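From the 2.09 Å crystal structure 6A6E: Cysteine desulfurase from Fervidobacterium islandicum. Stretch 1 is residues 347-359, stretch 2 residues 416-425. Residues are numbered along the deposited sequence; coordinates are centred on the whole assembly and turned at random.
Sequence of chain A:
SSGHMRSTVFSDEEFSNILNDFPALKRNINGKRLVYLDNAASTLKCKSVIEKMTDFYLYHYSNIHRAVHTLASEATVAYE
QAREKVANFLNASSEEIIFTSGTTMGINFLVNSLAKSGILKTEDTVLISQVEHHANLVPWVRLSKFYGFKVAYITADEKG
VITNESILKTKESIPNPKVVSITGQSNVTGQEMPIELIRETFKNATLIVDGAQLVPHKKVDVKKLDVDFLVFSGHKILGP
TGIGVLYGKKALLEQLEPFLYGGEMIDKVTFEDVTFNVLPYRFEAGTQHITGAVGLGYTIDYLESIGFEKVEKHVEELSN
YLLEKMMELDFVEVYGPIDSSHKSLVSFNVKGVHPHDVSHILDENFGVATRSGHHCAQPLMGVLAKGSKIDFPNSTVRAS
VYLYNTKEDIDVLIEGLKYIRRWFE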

# COMPACT_ATOMS: atom_id res chain seq x y z
N SER A 347 -1.68 -1.03 -29.46
CA SER A 347 -0.81 -2.17 -29.43
C SER A 347 -0.63 -2.62 -30.89
O SER A 347 -1.62 -2.65 -31.65
N PHE A 348 0.59 -3.01 -31.23
CA PHE A 348 0.99 -3.23 -32.66
C PHE A 348 2.30 -4.03 -32.74
O PHE A 348 2.98 -4.20 -31.73
N ASN A 349 2.58 -4.58 -33.93
CA ASN A 349 3.84 -5.22 -34.28
C ASN A 349 4.38 -4.67 -35.63
O ASN A 349 3.62 -4.33 -36.52
N VAL A 350 5.70 -4.53 -35.73
CA VAL A 350 6.35 -4.13 -36.95
C VAL A 350 6.69 -5.44 -37.66
O VAL A 350 7.31 -6.32 -37.06
N LYS A 351 6.20 -5.60 -38.90
CA LYS A 351 6.50 -6.82 -39.71
C LYS A 351 7.95 -7.11 -39.77
O LYS A 351 8.77 -6.24 -40.17
N GLY A 352 8.28 -8.31 -39.32
CA GLY A 352 9.61 -8.83 -39.42
C GLY A 352 10.50 -8.39 -38.31
O GLY A 352 11.67 -8.76 -38.35
N VAL A 353 9.99 -7.65 -37.30
CA VAL A 353 10.87 -7.13 -36.24
C VAL A 353 10.34 -7.52 -34.87
O VAL A 353 9.15 -7.32 -34.58
N HIS A 354 11.21 -8.07 -34.04
CA HIS A 354 10.82 -8.51 -32.68
C HIS A 354 10.31 -7.29 -31.86
O HIS A 354 10.89 -6.20 -31.92
N PRO A 355 9.25 -7.46 -31.05
CA PRO A 355 8.78 -6.30 -30.26
C PRO A 355 9.82 -5.64 -29.37
O PRO A 355 9.94 -4.43 -29.42
N HIS A 356 10.63 -6.39 -28.67
CA HIS A 356 11.73 -5.78 -27.84
C HIS A 356 12.74 -4.97 -28.61
O HIS A 356 13.19 -3.96 -28.10
N ASP A 357 13.07 -5.39 -29.84
CA ASP A 357 13.92 -4.54 -30.70
C ASP A 357 13.24 -3.23 -31.06
O ASP A 357 13.89 -2.21 -31.14
N VAL A 358 11.93 -3.25 -31.33
CA VAL A 358 11.19 -1.98 -31.61
C VAL A 358 11.30 -1.01 -30.43
O VAL A 358 11.69 0.13 -30.62
N SER A 359 11.01 -1.50 -29.21
CA SER A 359 11.07 -0.67 -28.04
C SER A 359 12.53 -0.25 -27.74
O SER A 359 12.79 0.88 -27.28
N GLY A 416 10.38 7.26 -35.82
CA GLY A 416 11.10 6.13 -35.26
C GLY A 416 10.78 4.80 -35.88
O GLY A 416 11.71 4.00 -36.18
N LEU A 417 9.50 4.53 -36.08
CA LEU A 417 9.11 3.26 -36.61
C LEU A 417 9.59 3.11 -38.08
O LEU A 417 9.93 2.00 -38.52
N LYS A 418 9.50 4.20 -38.85
CA LYS A 418 9.96 4.17 -40.25
C LYS A 418 11.41 3.80 -40.34
O LYS A 418 11.77 2.97 -41.18
N TYR A 419 12.22 4.44 -39.48
CA TYR A 419 13.63 4.16 -39.30
C TYR A 419 13.89 2.72 -39.00
O TYR A 419 14.88 2.13 -39.51
N ILE A 420 13.08 2.15 -38.10
CA ILE A 420 13.27 0.75 -37.70
C ILE A 420 12.97 -0.16 -38.91
O ILE A 420 13.64 -1.19 -39.10
N ARG A 421 11.98 0.17 -39.71
CA ARG A 421 11.69 -0.65 -40.92
C ARG A 421 12.89 -0.58 -41.89
O ARG A 421 13.37 -1.58 -42.29
N ARG A 422 13.39 0.62 -42.19
CA ARG A 422 14.55 0.80 -43.09
C ARG A 422 15.81 0.13 -42.56
O ARG A 422 16.60 -0.34 -43.36
N TRP A 423 16.01 0.09 -41.24
CA TRP A 423 17.20 -0.53 -40.65
C TRP A 423 17.20 -2.07 -40.75
O TRP A 423 18.26 -2.67 -40.96
N PHE A 424 16.04 -2.72 -40.57
CA PHE A 424 15.96 -4.17 -40.78
C PHE A 424 15.61 -4.48 -42.24
O PHE A 424 15.39 -5.62 -42.57
N GLU A 425 15.48 -3.41 -43.05
CA GLU A 425 15.92 -3.32 -44.48
C GLU A 425 15.42 -2.08 -45.24
O GLU A 425 14.40 -2.13 -45.91

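No hydrogen bond crosses between these two stretches: a strand, a turn and the start of a helix meet the C-terminal helix mainly through apolar side chains, and a single methyl, CD2 of Leu417, serves three partners at once. Phe348 CE2 lies 3.8 Å from Leu417 CD2, Val358 CG1 lies 3.8 Å from Leu417 CD2, and Val350 CG2 stands 4.1 Å from Leu417 CD2. The CA-to-CB bond of Leu417 points sideways, yet its m,t rotamer (chi1 -71°, chi2 179°) brings the end of the side chain nearer, where it gathers two residues of the strand and one of the following helix.

The strand supplies its side chains by alternation. Phe348 and Val350 point toward the helix, while Ser347 and Asn349 lie out of reach and find hydrogen-bond partners elsewhere in the structure. Phe348 takes chi1 p (67°), and its ring meets the leucine methyl obliquely; Val350 is t.

A type II turn from Val350 to Val353, closed by Val353 N to Val350 O at 3.0 Å, then redirects the chain. Gly352 holds the positive phi (85°) that by itself favours glycine, and Lys351 sends its end away from the helix. The turn thereby returns a valine to the contact: Val353, chi1 t, points toward the helix, with CG1 3.9 Å from Ile420 CG2 and also 3.9 Å from Phe424 CE2. One methyl thus touches two residues four apart in sequence.

Ile420 points toward stretch 1 with an m,t rotamer. Besides meeting Val353, it extends CD1 to 3.6 Å from the backbone Val358 O and to 4.1 Å from Val358 CG1. Val358, also t, therefore touches both Leu417 and Ile420, although its CA-to-CB bond points only sideways.

Leu417, Ile420 and Phe424 follow one another at intervals of three and four, and all three contact stretch 1. The ring of Phe424, chi1 m, meets Val353 CG1 and the aliphatic part of Asp357 obliquely, with Asp357 CB 4.3 Å from Phe424 CZ. The carboxylate has polar partners of its own: His354, at the N-cap position, gives a weak bond from ND1 to Asp357 OD2 (3.2 Å, 129°), and OD1 is satisfied elsewhere in the structure.

The rule is economical: alternate along the strand, turn on a glycine, and set valines and a phenylalanine against residues three and four apart. The two stretches bury 377 Å², both sides summed, with Leu417, Ile420 and Phe424 the most covered.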

# COMPACT_ATOMS: atom_id res chain seq x y z
CB SER A 347 -1.41 -3.30 -28.58
OG SER A 347 -1.36 -2.91 -27.17
CB PHE A 348 1.18 -1.89 -33.44
CG PHE A 348 2.36 -1.06 -32.97
CD1 PHE A 348 2.23 -0.23 -31.89
CD2 PHE A 348 3.60 -1.15 -33.57
CE1 PHE A 348 3.30 0.51 -31.43
CE2 PHE A 348 4.69 -0.45 -33.11
CZ PHE A 348 4.54 0.42 -32.03
CB ASN A 349 3.63 -6.71 -34.37
CG ASN A 349 3.80 -7.40 -33.02
OD1 ASN A 349 4.78 -7.14 -32.35
ND2 ASN A 349 2.83 -8.19 -32.60
CB VAL A 350 7.61 -3.32 -36.65
CG1 VAL A 350 8.39 -3.04 -37.94
CG2 VAL A 350 7.22 -2.04 -35.96
CB LYS A 351 5.97 -6.69 -41.13
CG LYS A 351 4.48 -7.00 -41.20
CD LYS A 351 3.77 -6.39 -42.42
CE LYS A 351 2.35 -5.94 -42.09
NZ LYS A 351 1.45 -6.07 -43.27
CB VAL A 353 10.99 -5.60 -36.34
CG1 VAL A 353 11.99 -5.00 -35.36
CG2 VAL A 353 11.39 -5.23 -37.76
CB HIS A 354 12.02 -9.07 -31.89
CG HIS A 354 12.66 -10.29 -32.47
ND1 HIS A 354 14.03 -10.47 -32.48
CD2 HIS A 354 12.12 -11.39 -33.05
CE1 HIS A 354 14.31 -11.63 -33.04
NE2 HIS A 354 13.17 -12.21 -33.40
CB PRO A 355 7.62 -6.89 -29.46
CG PRO A 355 7.09 -7.95 -30.35
CD PRO A 355 8.30 -8.57 -31.00
CB HIS A 356 12.46 -6.79 -26.89
CG HIS A 356 13.07 -6.14 -25.66
ND1 HIS A 356 13.81 -6.83 -24.71
CD2 HIS A 356 13.05 -4.85 -25.23
CE1 HIS A 356 14.20 -6.01 -23.76
NE2 HIS A 356 13.75 -4.80 -24.05
CB ASP A 357 14.31 -5.25 -32.01
CG ASP A 357 15.13 -6.51 -31.78
OD1 ASP A 357 15.87 -6.54 -30.76
OD2 ASP A 357 15.00 -7.46 -32.60
CB VAL A 358 9.72 -2.23 -31.98
CG1 VAL A 358 8.97 -0.93 -32.18
CG2 VAL A 358 9.61 -3.09 -33.22
CB SER A 359 10.44 -1.39 -26.83
OG SER A 359 9.04 -1.46 -26.98
CB LEU A 417 7.57 3.11 -36.58
CG LEU A 417 6.97 2.91 -35.15
CD1 LEU A 417 5.45 2.80 -35.16
CD2 LEU A 417 7.56 1.71 -34.44
CB LYS A 418 9.72 5.53 -40.89
CG LYS A 418 8.28 5.63 -41.29
CD LYS A 418 7.91 7.04 -41.70
CE LYS A 418 6.60 7.01 -42.46
NZ LYS A 418 6.02 8.35 -42.47
CB TYR A 419 14.21 5.00 -38.17
CG TYR A 419 15.67 4.72 -37.91
CD1 TYR A 419 16.07 3.61 -37.18
CD2 TYR A 419 16.66 5.56 -38.44
CE1 TYR A 419 17.40 3.34 -36.97
CE2 TYR A 419 18.00 5.30 -38.23
CZ TYR A 419 18.35 4.19 -37.51
OH TYR A 419 19.67 3.93 -37.30
CB ILE A 420 12.40 0.34 -36.45
CG1 ILE A 420 12.95 1.01 -35.19
CG2 ILE A 420 12.41 -1.18 -36.26
CD1 ILE A 420 11.96 1.19 -34.08
CB ARG A 421 10.42 -0.20 -41.64
CG ARG A 421 9.92 -1.27 -42.62
CD ARG A 421 9.24 -0.71 -43.88
NE ARG A 421 9.95 0.41 -44.53
CZ ARG A 421 10.70 0.33 -45.64
NH1 ARG A 421 10.88 -0.83 -46.29
NH2 ARG A 421 11.29 1.44 -46.12
CB ARG A 422 14.88 2.29 -43.33
CG ARG A 422 13.87 3.10 -44.13
CD ARG A 422 14.49 4.42 -44.66
NE ARG A 422 14.98 5.30 -43.59
CZ ARG A 422 14.21 6.13 -42.85
NH1 ARG A 422 12.89 6.23 -43.07
NH2 ARG A 422 14.76 6.86 -41.87
CB TRP A 423 17.42 -0.14 -39.18
CG TRP A 423 18.57 -0.92 -38.55
CD1 TRP A 423 18.46 -2.04 -37.81
CD2 TRP A 423 20.00 -0.65 -38.67
NE1 TRP A 423 19.70 -2.50 -37.45
CE2 TRP A 423 20.66 -1.67 -37.95
CE3 TRP A 423 20.76 0.35 -39.30
CZ2 TRP A 423 22.07 -1.73 -37.85
CZ3 TRP A 423 22.17 0.29 -39.19
CH2 TRP A 423 22.81 -0.76 -38.48
CB PHE A 424 15.00 -4.83 -39.80
CG PHE A 424 15.51 -4.85 -38.37
CD1 PHE A 424 16.41 -5.81 -37.95
CD2 PHE A 424 15.13 -3.88 -37.47
CE1 PHE A 424 16.89 -5.83 -36.64
CE2 PHE A 424 15.61 -3.90 -36.16
CZ PHE A 424 16.49 -4.86 -35.74
CB GLU A 425 15.54 -4.54 -45.28
CG GLU A 425 16.64 -5.56 -45.35
CD GLU A 425 16.04 -6.89 -45.73
OE1 GLU A 425 14.79 -6.93 -45.88
OE2 GLU A 425 16.80 -7.87 -45.88